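PDB 2R7K: 5-formaminoimidazole-4-carboxamide-1-(beta)-D-ribofuranosyl 5'-monophosphate synthetase from Methanocaldococcus jannaschii, which catalyses the ATP- and formate-dependent formylation of AICAR to FAICAR in purine biosynthesis without folates, working as a homohexamer. Local coordinates for residues Lys141-Pro146 with Ala196-Tyr201; Gly151-Lys156 with Phe167-Thr172; Glu230-Gly235 with Asn250-Ile255. All coordinates share one frame; numbering follows the deposited sequence.

Contact 1 of 3, residues Lys141-Pro146 with Ala196-Tyr201. With ACP (phosphomethylphosphonic acid adenylate ester), chain E.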
# COMPACT_ATOMS: atom_id res chain seq x y z
N LYS A 141 -26.94 31.32 -23.27
CA LYS A 141 -27.95 32.37 -23.46
C LYS A 141 -29.35 31.79 -23.29
O LYS A 141 -29.66 30.72 -23.80
CB LYS A 141 -27.83 33.02 -24.83
CG LYS A 141 -26.87 34.19 -24.89
CD LYS A 141 -26.70 34.70 -26.32
CE LYS A 141 -25.94 33.69 -27.18
NZ LYS A 141 -25.95 34.03 -28.63
N LYS A 142 -30.20 32.50 -22.55
CA LYS A 142 -31.58 32.09 -22.41
C LYS A 142 -32.44 32.79 -23.46
O LYS A 142 -32.16 33.92 -23.85
CB LYS A 142 -32.11 32.39 -21.01
CG LYS A 142 -31.26 31.80 -19.89
CD LYS A 142 -31.06 30.30 -20.05
CE LYS A 142 -30.35 29.68 -18.85
NZ LYS A 142 -28.98 30.26 -18.64
N TYR A 143 -33.48 32.10 -23.92
CA TYR A 143 -34.44 32.68 -24.86
C TYR A 143 -35.85 32.63 -24.28
O TYR A 143 -36.35 31.56 -23.92
CB TYR A 143 -34.39 31.96 -26.20
CG TYR A 143 -33.08 32.16 -26.93
CD1 TYR A 143 -32.92 33.21 -27.82
CD2 TYR A 143 -32.00 31.32 -26.70
CE1 TYR A 143 -31.72 33.41 -28.48
CE2 TYR A 143 -30.80 31.51 -27.35
CZ TYR A 143 -30.66 32.55 -28.24
OH TYR A 143 -29.46 32.74 -28.89
N GLU A 144 -36.48 33.80 -24.19
CA GLU A 144 -37.81 33.89 -23.57
C GLU A 144 -38.90 33.15 -24.34
O GLU A 144 -39.76 32.51 -23.73
CB GLU A 144 -38.21 35.35 -23.38
CG GLU A 144 -37.47 36.06 -22.26
CD GLU A 144 -37.93 37.50 -22.09
OE1 GLU A 144 -38.66 37.99 -22.98
OE2 GLU A 144 -37.56 38.13 -21.07
N SER A 145 -38.87 33.22 -25.67
CA SER A 145 -39.88 32.53 -26.48
C SER A 145 -39.32 31.99 -27.80
O SER A 145 -38.28 32.44 -28.27
CB SER A 145 -41.08 33.46 -26.75
OG SER A 145 -40.66 34.69 -27.31
N PRO A 146 -40.02 31.00 -28.39
CA PRO A 146 -39.63 30.42 -29.66
C PRO A 146 -39.37 31.48 -30.73
O PRO A 146 -38.56 31.26 -31.64
CB PRO A 146 -40.85 29.56 -30.04
CG PRO A 146 -41.48 29.21 -28.74
CD PRO A 146 -41.24 30.38 -27.83
N ALA A 196 -41.65 25.19 -21.73
CA ALA A 196 -40.42 25.05 -22.52
C ALA A 196 -39.33 26.04 -22.12
O ALA A 196 -39.55 27.25 -22.11
CB ALA A 196 -40.73 25.20 -24.00
N HIS A 197 -38.16 25.50 -21.77
CA HIS A 197 -37.00 26.33 -21.50
C HIS A 197 -36.06 26.26 -22.70
O HIS A 197 -35.58 25.19 -23.06
CB HIS A 197 -36.28 25.89 -20.23
CG HIS A 197 -35.07 26.72 -19.90
ND1 HIS A 197 -33.78 26.26 -20.08
CD2 HIS A 197 -34.96 27.98 -19.41
CE1 HIS A 197 -32.93 27.20 -19.71
NE2 HIS A 197 -33.62 28.25 -19.30
N ILE A 198 -35.81 27.41 -23.31
CA ILE A 198 -34.99 27.48 -24.51
C ILE A 198 -33.68 28.15 -24.19
O ILE A 198 -33.66 29.26 -23.67
CB ILE A 198 -35.71 28.31 -25.62
CG1 ILE A 198 -37.15 27.83 -25.82
CG2 ILE A 198 -34.93 28.25 -26.94
CD1 ILE A 198 -37.98 28.73 -26.71
N GLU A 199 -32.57 27.49 -24.52
CA GLU A 199 -31.27 28.12 -24.35
C GLU A 199 -30.32 27.83 -25.49
O GLU A 199 -30.45 26.85 -26.21
CB GLU A 199 -30.63 27.74 -23.00
CG GLU A 199 -30.44 26.24 -22.77
CD GLU A 199 -29.65 25.94 -21.50
OE1 GLU A 199 -29.80 26.70 -20.51
OE2 GLU A 199 -28.89 24.95 -21.49
N GLU A 200 -29.34 28.71 -25.64
CA GLU A 200 -28.26 28.50 -26.58
C GLU A 200 -27.75 27.06 -26.53
O GLU A 200 -27.50 26.52 -25.46
CB GLU A 200 -27.14 29.47 -26.25
CG GLU A 200 -25.84 29.24 -27.00
CD GLU A 200 -24.77 30.22 -26.58
OE1 GLU A 200 -24.95 30.89 -25.54
OE2 GLU A 200 -23.76 30.32 -27.30
N TYR A 201 -27.62 26.44 -27.69
CA TYR A 201 -26.99 25.13 -27.75
C TYR A 201 -25.48 25.36 -27.80
O TYR A 201 -24.96 25.95 -28.75
CB TYR A 201 -27.48 24.34 -28.97
CG TYR A 201 -26.99 22.91 -28.99
CD1 TYR A 201 -27.83 21.86 -28.61
CD2 TYR A 201 -25.68 22.60 -29.36
CE1 TYR A 201 -27.38 20.55 -28.61
CE2 TYR A 201 -25.22 21.29 -29.36
CZ TYR A 201 -26.08 20.27 -28.99
OH TYR A 201 -25.63 18.96 -28.99
PG ACP E . -30.71 14.90 -15.49
O1G ACP E . -31.90 14.05 -15.87
O2G ACP E . -30.83 15.54 -14.13
O3G ACP E . -29.38 14.21 -15.72
PB ACP E . -29.58 17.57 -16.12
O1B ACP E . -28.39 16.92 -15.45
O2B ACP E . -30.34 18.61 -15.32
C3B ACP E . -30.72 16.28 -16.66
PA ACP E . -29.89 18.96 -18.59
O1A ACP E . -29.72 20.46 -18.49
O2A ACP E . -31.26 18.33 -18.64
O3A ACP E . -28.98 18.31 -17.42
O5' ACP E . -29.11 18.47 -19.89
C5' ACP E . -29.28 17.15 -20.37
C4' ACP E . -28.18 16.94 -21.39
O4' ACP E . -28.41 17.79 -22.52
C3' ACP E . -26.83 17.37 -20.84
O3' ACP E . -26.16 16.31 -20.14
C2' ACP E . -26.08 17.79 -22.09
O2' ACP E . -25.49 16.64 -22.69
C1' ACP E . -27.18 18.33 -23.01
N9 ACP E . -27.26 19.80 -22.86
C8 ACP E . -27.86 20.44 -21.84
N7 ACP E . -27.75 21.78 -21.98
C5 ACP E . -27.07 22.01 -23.11
C6 ACP E . -26.62 23.21 -23.85
N6 ACP E . -26.88 24.46 -23.38
N1 ACP E . -25.94 23.02 -25.00
C2 ACP E . -25.67 21.79 -25.47
N3 ACP E . -26.05 20.65 -24.86
C4 ACP E . -26.74 20.70 -23.69
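With CG of Glu200 swung opposite its own backbone nitrogen (chi1 170°) and the chain extended beyond, the carboxylate reaches back to Lys141, where OE1 accepts the backbone N-H through its anti lone pair. This bond is nearly straight, 174° at the hydrogen, with Lys141 N 3.0 Å from Glu200 OE1. Glu200 N donates in turn to Lys141 O, 2.7 Å away, so main chain and side chain of Glu200 together grip Lys141. In Lys142 a bend at chi2 (-54°) brings CD, and with it CE, to the imidazole of His197 in the conformer described and alongside Glu199; the bend at chi4 places NZ, which bonds to the carbonyl of Pro140. On the face shared with Ile198, the ring of Tyr143 turns its CE2 edge to Glu200 N, at 3.6 Å, while its hydroxyl bonds to Asp150. Ile198 packs CG2 against Tyr143 CB and sends CD1 across Pro146, 3.8 Å from CD. On the adenine side, Glu199 OE2 accepts from N6 of the ATP analogue ACP at 2.8 Å and also pairs with Lys156. The carbonyl oxygen of Glu200 takes N6 too, 3.0 Å away, and the Tyr201 ring lies over C2 of the base. A short, weakly bonded edge strand thus borders the adenine-recognising strand and linker of an ATP-grasp nucleotide site.

Contact 2 of 3, residues Gly151-Lys156 with Phe167-Thr172. With ACP (phosphomethylphosphonic acid adenylate ester), chain E.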
# COMPACT_ATOMS: atom_id res chain seq x y z
N GLY A 151 -30.48 31.23 -33.51
CA GLY A 151 -29.37 30.29 -33.68
C GLY A 151 -29.83 28.89 -33.36
O GLY A 151 -31.02 28.61 -33.34
N THR A 152 -28.88 27.99 -33.12
CA THR A 152 -29.24 26.66 -32.67
C THR A 152 -29.48 26.71 -31.17
O THR A 152 -28.70 27.32 -30.42
CB THR A 152 -28.20 25.59 -33.07
OG1 THR A 152 -28.05 25.58 -34.49
CG2 THR A 152 -28.64 24.21 -32.62
N VAL A 153 -30.58 26.12 -30.73
CA VAL A 153 -30.93 26.11 -29.33
C VAL A 153 -31.26 24.70 -28.91
O VAL A 153 -31.58 23.86 -29.75
CB VAL A 153 -32.15 27.02 -29.02
CG1 VAL A 153 -31.82 28.49 -29.29
CG2 VAL A 153 -33.37 26.57 -29.81
N ILE A 154 -31.15 24.43 -27.61
CA ILE A 154 -31.68 23.20 -27.06
C ILE A 154 -32.91 23.57 -26.24
O ILE A 154 -32.95 24.62 -25.60
CB ILE A 154 -30.63 22.44 -26.20
CG1 ILE A 154 -31.21 21.13 -25.67
CG2 ILE A 154 -30.13 23.33 -25.06
CD1 ILE A 154 -30.18 20.21 -25.04
N VAL A 155 -33.93 22.72 -26.28
CA VAL A 155 -35.16 23.03 -25.56
C VAL A 155 -35.51 21.97 -24.54
O VAL A 155 -35.64 20.79 -24.87
CB VAL A 155 -36.37 23.27 -26.51
CG1 VAL A 155 -37.55 23.82 -25.72
CG2 VAL A 155 -36.00 24.24 -27.62
N LYS A 156 -35.68 22.40 -23.29
CA LYS A 156 -35.90 21.49 -22.18
C LYS A 156 -37.31 21.62 -21.60
O LYS A 156 -37.76 22.71 -21.27
CB LYS A 156 -34.85 21.73 -21.10
CG LYS A 156 -33.42 21.60 -21.60
CD LYS A 156 -32.42 22.13 -20.60
CE LYS A 156 -30.99 21.94 -21.12
NZ LYS A 156 -29.97 22.62 -20.28
N PHE A 167 -35.47 18.69 -27.45
CA PHE A 167 -35.19 18.72 -28.88
C PHE A 167 -34.29 19.89 -29.23
O PHE A 167 -34.09 20.80 -28.42
CB PHE A 167 -36.46 18.67 -29.76
CG PHE A 167 -37.34 19.90 -29.67
CD1 PHE A 167 -38.60 19.82 -29.09
CD2 PHE A 167 -36.92 21.12 -30.20
CE1 PHE A 167 -39.42 20.94 -29.02
CE2 PHE A 167 -37.73 22.25 -30.13
CZ PHE A 167 -38.98 22.16 -29.54
N ILE A 168 -33.71 19.84 -30.42
CA ILE A 168 -32.84 20.89 -30.92
C ILE A 168 -33.54 21.65 -32.05
O ILE A 168 -34.22 21.05 -32.88
CB ILE A 168 -31.53 20.29 -31.47
CG1 ILE A 168 -30.79 19.53 -30.36
CG2 ILE A 168 -30.65 21.37 -32.09
CD1 ILE A 168 -29.57 18.75 -30.84
N ALA A 169 -33.38 22.97 -32.08
CA ALA A 169 -34.02 23.78 -33.10
C ALA A 169 -33.10 24.89 -33.56
O ALA A 169 -32.34 25.44 -32.75
CB ALA A 169 -35.33 24.36 -32.58
N SER A 170 -33.17 25.23 -34.84
CA SER A 170 -32.39 26.35 -35.38
C SER A 170 -33.26 27.51 -35.90
O SER A 170 -32.73 28.50 -36.41
CB SER A 170 -31.43 25.87 -36.47
OG SER A 170 -30.35 25.12 -35.92
N SER A 171 -34.58 27.39 -35.75
CA SER A 171 -35.51 28.46 -36.12
C SER A 171 -36.80 28.37 -35.33
O SER A 171 -37.13 27.32 -34.77
CB SER A 171 -35.84 28.40 -37.62
OG SER A 171 -36.52 27.20 -37.94
N THR A 172 -37.55 29.47 -35.31
CA THR A 172 -38.87 29.49 -34.71
C THR A 172 -39.77 28.43 -35.34
O THR A 172 -40.45 27.67 -34.64
CB THR A 172 -39.51 30.88 -34.85
OG1 THR A 172 -38.62 31.86 -34.33
CG2 THR A 172 -40.82 30.94 -34.09
PG ACP E . -30.71 14.90 -15.49
O1G ACP E . -31.90 14.05 -15.87
O2G ACP E . -30.83 15.54 -14.13
O3G ACP E . -29.38 14.21 -15.72
PB ACP E . -29.58 17.57 -16.12
O1B ACP E . -28.39 16.92 -15.45
O2B ACP E . -30.34 18.61 -15.32
C3B ACP E . -30.72 16.28 -16.66
PA ACP E . -29.89 18.96 -18.59
O1A ACP E . -29.72 20.46 -18.49
O2A ACP E . -31.26 18.33 -18.64
O3A ACP E . -28.98 18.31 -17.42
O5' ACP E . -29.11 18.47 -19.89
C5' ACP E . -29.28 17.15 -20.37
C4' ACP E . -28.18 16.94 -21.39
O4' ACP E . -28.41 17.79 -22.52
C3' ACP E . -26.83 17.37 -20.84
O3' ACP E . -26.16 16.31 -20.14
C2' ACP E . -26.08 17.79 -22.09
O2' ACP E . -25.49 16.64 -22.69
C1' ACP E . -27.18 18.33 -23.01
N9 ACP E . -27.26 19.80 -22.86
C8 ACP E . -27.86 20.44 -21.84
N7 ACP E . -27.75 21.78 -21.98
C5 ACP E . -27.07 22.01 -23.11
C6 ACP E . -26.62 23.21 -23.85
N6 ACP E . -26.88 24.46 -23.38
N1 ACP E . -25.94 23.02 -25.00
C2 ACP E . -25.67 21.79 -25.47
N3 ACP E . -26.05 20.65 -24.86
C4 ACP E . -26.74 20.70 -23.69
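Strand 153-156 and strand 167-169 run antiparallel, their axes 4.8 Å apart at closest approach and 144° between their directions, which gives the hairpin a marked twist. Val153 and Ala169 form a hydrogen-bonded pair, with Val153 N to Ala169 O 2.8 Å and the return bond from Ala169 N to Val153 O. Val155 and Phe167 form the next one; here Val155 N to Phe167 O is 2.9 Å, but the reverse bond from Phe167 N is weak. Ile154 and Ile168 make the non-hydrogen-bonded pair between them. Phe167 takes the cramped first torsion, CG between backbone N and carbonyl carbon (chi1 67°), and this brings its ring beside Val155. Val155 CB sits over one ring face, 4.2 Å from the centroid and displaced toward the rim, and CG2 touches Phe167 CE2 at 3.6 Å. Farther along that face of the sheet Val153 CG2 meets the methyl of Ala169. At the open end of the hairpin the hydroxyls of Thr152 and Ser170 share a hydrogen bond, OG1 to OG 2.7 Å, while Thr152 CG2 rests on Ile168 CG2. On the other face Ile154 packs against the adenine, and the extended Lys156 sends NZ to both O1A, 2.8 Å away, and N7 of ACP. Phe167 also meets Phe175 of helix 172-184 edge-to-face, so that helix backs the face bearing Val155 and Phe167, while strand 197-200 borders strand 153-156 on its other edge.

Contact 3 of 3, residues Glu230-Gly235 with Asn250-Ile255. With ACP (phosphomethylphosphonic acid adenylate ester), chain E; AMZ (aminoimidazole 4-carboxamide ribonucleotide), chain F.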
# COMPACT_ATOMS: atom_id res chain seq x y z
N GLU A 230 -25.11 9.39 -22.39
CA GLU A 230 -26.57 9.55 -22.41
C GLU A 230 -27.24 8.78 -23.56
O GLU A 230 -26.68 8.67 -24.64
CB GLU A 230 -26.92 11.04 -22.47
CG GLU A 230 -26.63 11.78 -21.17
CD GLU A 230 -26.47 13.27 -21.34
OE1 GLU A 230 -26.16 13.73 -22.45
OE2 GLU A 230 -26.65 14.00 -20.33
N SER A 231 -28.43 8.24 -23.31
CA SER A 231 -29.18 7.49 -24.31
C SER A 231 -30.51 8.22 -24.59
O SER A 231 -31.17 8.66 -23.66
CB SER A 231 -29.44 6.07 -23.80
OG SER A 231 -30.00 5.24 -24.80
N ASN A 232 -30.93 8.32 -25.86
CA ASN A 232 -30.33 7.59 -26.98
C ASN A 232 -29.25 8.38 -27.70
O ASN A 232 -28.62 7.87 -28.62
CB ASN A 232 -31.43 7.18 -27.97
CG ASN A 232 -32.04 8.37 -28.71
OD1 ASN A 232 -31.50 9.48 -28.70
ND2 ASN A 232 -33.16 8.14 -29.37
N ILE A 233 -29.03 9.61 -27.28
CA ILE A 233 -28.21 10.53 -28.06
C ILE A 233 -26.83 9.97 -28.42
O ILE A 233 -26.40 10.07 -29.57
CB ILE A 233 -28.11 11.91 -27.38
CG1 ILE A 233 -27.34 12.90 -28.27
CG2 ILE A 233 -27.49 11.79 -25.99
CD1 ILE A 233 -27.99 13.13 -29.63
N ASP A 234 -26.14 9.37 -27.45
CA ASP A 234 -24.79 8.87 -27.70
C ASP A 234 -24.81 7.58 -28.54
O ASP A 234 -23.80 7.19 -29.13
CB ASP A 234 -24.00 8.72 -26.39
CG ASP A 234 -23.62 10.07 -25.80
OD1 ASP A 234 -23.17 10.95 -26.57
OD2 ASP A 234 -23.77 10.27 -24.57
N GLY A 235 -25.96 6.94 -28.60
CA GLY A 235 -26.19 5.88 -29.59
C GLY A 235 -26.59 6.44 -30.95
O GLY A 235 -26.15 5.94 -31.98
N ASN A 250 -35.99 10.77 -32.76
CA ASN A 250 -35.69 11.96 -31.97
C ASN A 250 -34.65 11.66 -30.90
O ASN A 250 -34.68 10.58 -30.29
CB ASN A 250 -36.96 12.50 -31.31
CG ASN A 250 -38.04 12.83 -32.33
OD1 ASN A 250 -39.19 12.43 -32.17
ND2 ASN A 250 -37.67 13.55 -33.38
N PRO A 251 -33.72 12.60 -30.67
CA PRO A 251 -32.72 12.46 -29.62
C PRO A 251 -33.32 12.56 -28.23
O PRO A 251 -34.15 13.44 -27.96
CB PRO A 251 -31.78 13.65 -29.86
CG PRO A 251 -32.63 14.66 -30.54
CD PRO A 251 -33.56 13.86 -31.42
N SER A 252 -32.92 11.65 -27.35
CA SER A 252 -33.21 11.78 -25.93
C SER A 252 -31.89 11.82 -25.16
O SER A 252 -30.85 11.42 -25.67
CB SER A 252 -34.10 10.64 -25.45
OG SER A 252 -33.61 9.40 -25.91
N TYR A 253 -31.94 12.33 -23.93
CA TYR A 253 -30.73 12.57 -23.16
C TYR A 253 -30.82 11.98 -21.75
O TYR A 253 -30.55 12.65 -20.76
CB TYR A 253 -30.47 14.07 -23.08
CG TYR A 253 -30.20 14.70 -24.43
CD1 TYR A 253 -28.90 14.97 -24.84
CD2 TYR A 253 -31.25 15.03 -25.30
CE1 TYR A 253 -28.64 15.55 -26.07
CE2 TYR A 253 -31.00 15.59 -26.55
CZ TYR A 253 -29.69 15.85 -26.92
OH TYR A 253 -29.43 16.42 -28.15
N VAL A 254 -31.22 10.72 -21.68
CA VAL A 254 -31.32 10.01 -20.41
C VAL A 254 -29.93 9.61 -19.93
O VAL A 254 -29.20 8.90 -20.63
CB VAL A 254 -32.15 8.74 -20.56
CG1 VAL A 254 -32.45 8.13 -19.18
CG2 VAL A 254 -33.45 9.03 -21.31
N ILE A 255 -29.56 10.06 -18.73
CA ILE A 255 -28.26 9.68 -18.15
C ILE A 255 -28.19 8.18 -17.93
O ILE A 255 -29.01 7.62 -17.19
CB ILE A 255 -27.95 10.43 -16.83
CG1 ILE A 255 -26.54 10.07 -16.37
CG2 ILE A 255 -28.96 10.10 -15.74
CD1 ILE A 255 -25.47 10.55 -17.33
PG ACP E . -30.71 14.90 -15.49
O1G ACP E . -31.90 14.05 -15.87
O2G ACP E . -30.83 15.54 -14.13
O3G ACP E . -29.38 14.21 -15.72
PB ACP E . -29.58 17.57 -16.12
O1B ACP E . -28.39 16.92 -15.45
O2B ACP E . -30.34 18.61 -15.32
C3B ACP E . -30.72 16.28 -16.66
PA ACP E . -29.89 18.96 -18.59
O1A ACP E . -29.72 20.46 -18.49
O2A ACP E . -31.26 18.33 -18.64
O3A ACP E . -28.98 18.31 -17.42
O5' ACP E . -29.11 18.47 -19.89
C5' ACP E . -29.28 17.15 -20.37
C4' ACP E . -28.18 16.94 -21.39
O4' ACP E . -28.41 17.79 -22.52
C3' ACP E . -26.83 17.37 -20.84
O3' ACP E . -26.16 16.31 -20.14
C2' ACP E . -26.08 17.79 -22.09
O2' ACP E . -25.49 16.64 -22.69
C1' ACP E . -27.18 18.33 -23.01
N9 ACP E . -27.26 19.80 -22.86
C8 ACP E . -27.86 20.44 -21.84
N7 ACP E . -27.75 21.78 -21.98
C5 ACP E . -27.07 22.01 -23.11
C6 ACP E . -26.62 23.21 -23.85
N6 ACP E . -26.88 24.46 -23.38
N1 ACP E . -25.94 23.02 -25.00
C2 ACP E . -25.67 21.79 -25.47
N3 ACP E . -26.05 20.65 -24.86
C4 ACP E . -26.74 20.70 -23.69
O5 AMZ F . -24.48 10.93 -13.73
C6 AMZ F . -25.07 9.97 -13.25
N2 AMZ F . -24.64 8.71 -13.25
C3A AMZ F . -26.42 10.17 -12.58
C7A AMZ F . -27.07 11.37 -12.45
N3 AMZ F . -26.62 12.55 -12.87
N1 AMZ F . -27.17 9.22 -12.04
C5 AMZ F . -28.27 9.82 -11.56
N AMZ F . -28.21 11.14 -11.81
C1 AMZ F . -29.22 12.14 -11.44
C2 AMZ F . -30.34 12.19 -12.48
C3 AMZ F . -31.45 11.39 -11.84
O2 AMZ F . -32.70 11.97 -12.22
O1 AMZ F . -30.75 13.55 -12.63
O AMZ F . -29.79 11.71 -10.18
C AMZ F . -31.22 11.62 -10.34
C4 AMZ F . -31.69 10.40 -9.54
O3 AMZ F . -30.99 9.24 -9.97
P AMZ F . -31.75 7.84 -10.10
OP1 AMZ F . -32.29 7.29 -8.83
O4 AMZ F . -32.94 8.08 -11.18
OP2 AMZ F . -30.70 6.83 -10.80
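Glu230-Ser231 pairs antiparallel with Val254-Ile255, Ser231 and Val254 exchanging two backbone hydrogen bonds, before a cis peptide between Ser231 and Asn232 turns the chain into helix 233-236. The Asn232 amide then works as a double link: its ND2 donates to Asn250 O at 3.0 Å, nearly in the amide plane, while OD1 accepts Ser252 N at 2.9 Å from well above its carbonyl plane. In the reverse direction Ser252 OG accepts Asn232 N at 2.9 Å, and also bonds to Glu302 of the third subunit. These bonds fix the rotation of the amide and tie down the cis turn. Ile233 lays CB over one face of the Tyr253 ring, 4.2 Å from the centroid; chi1 of -176° sets CG1 against the ring, and chi2 near 60° turns CD1 to Pro251 CB at 3.8 Å. At the edge of that ring lies Glu230 OE1, which accepts the ACP ribose O2' at 3.0 Å and forms a salt bridge with Arg238 of the second subunit. Ile255 CG1 lies 3.5 Å from C6 of the bound AICAR. The strand pair so forms a ribose-binding wall of the ATP-grasp active site, at a subunit interface.

Contacts 1 and 2 belong to one antiparallel sheet, where strands 197-200 and 153-156 are neighbours; their centres lie about 8 Å apart, and contact 2 is nested within the loop that contact 1 closes. They meet through His197 O and Lys156 N, 2.8 Å apart, and through a probable hydrogen bond between Pro146 O and Thr172 OG1, also 2.8 Å. Contact 3 belongs to the five-stranded sheet, its centre about 20 Å from that of contact 1 and about 16 Å from that of contact 2, which it touches where Ile168 CD1 packs on Tyr253 OH at 3.6 Å. ACP lies against all three contacts, its adenine held by contacts 1 and 2, its ribose by contact 3, which also reaches AICAR.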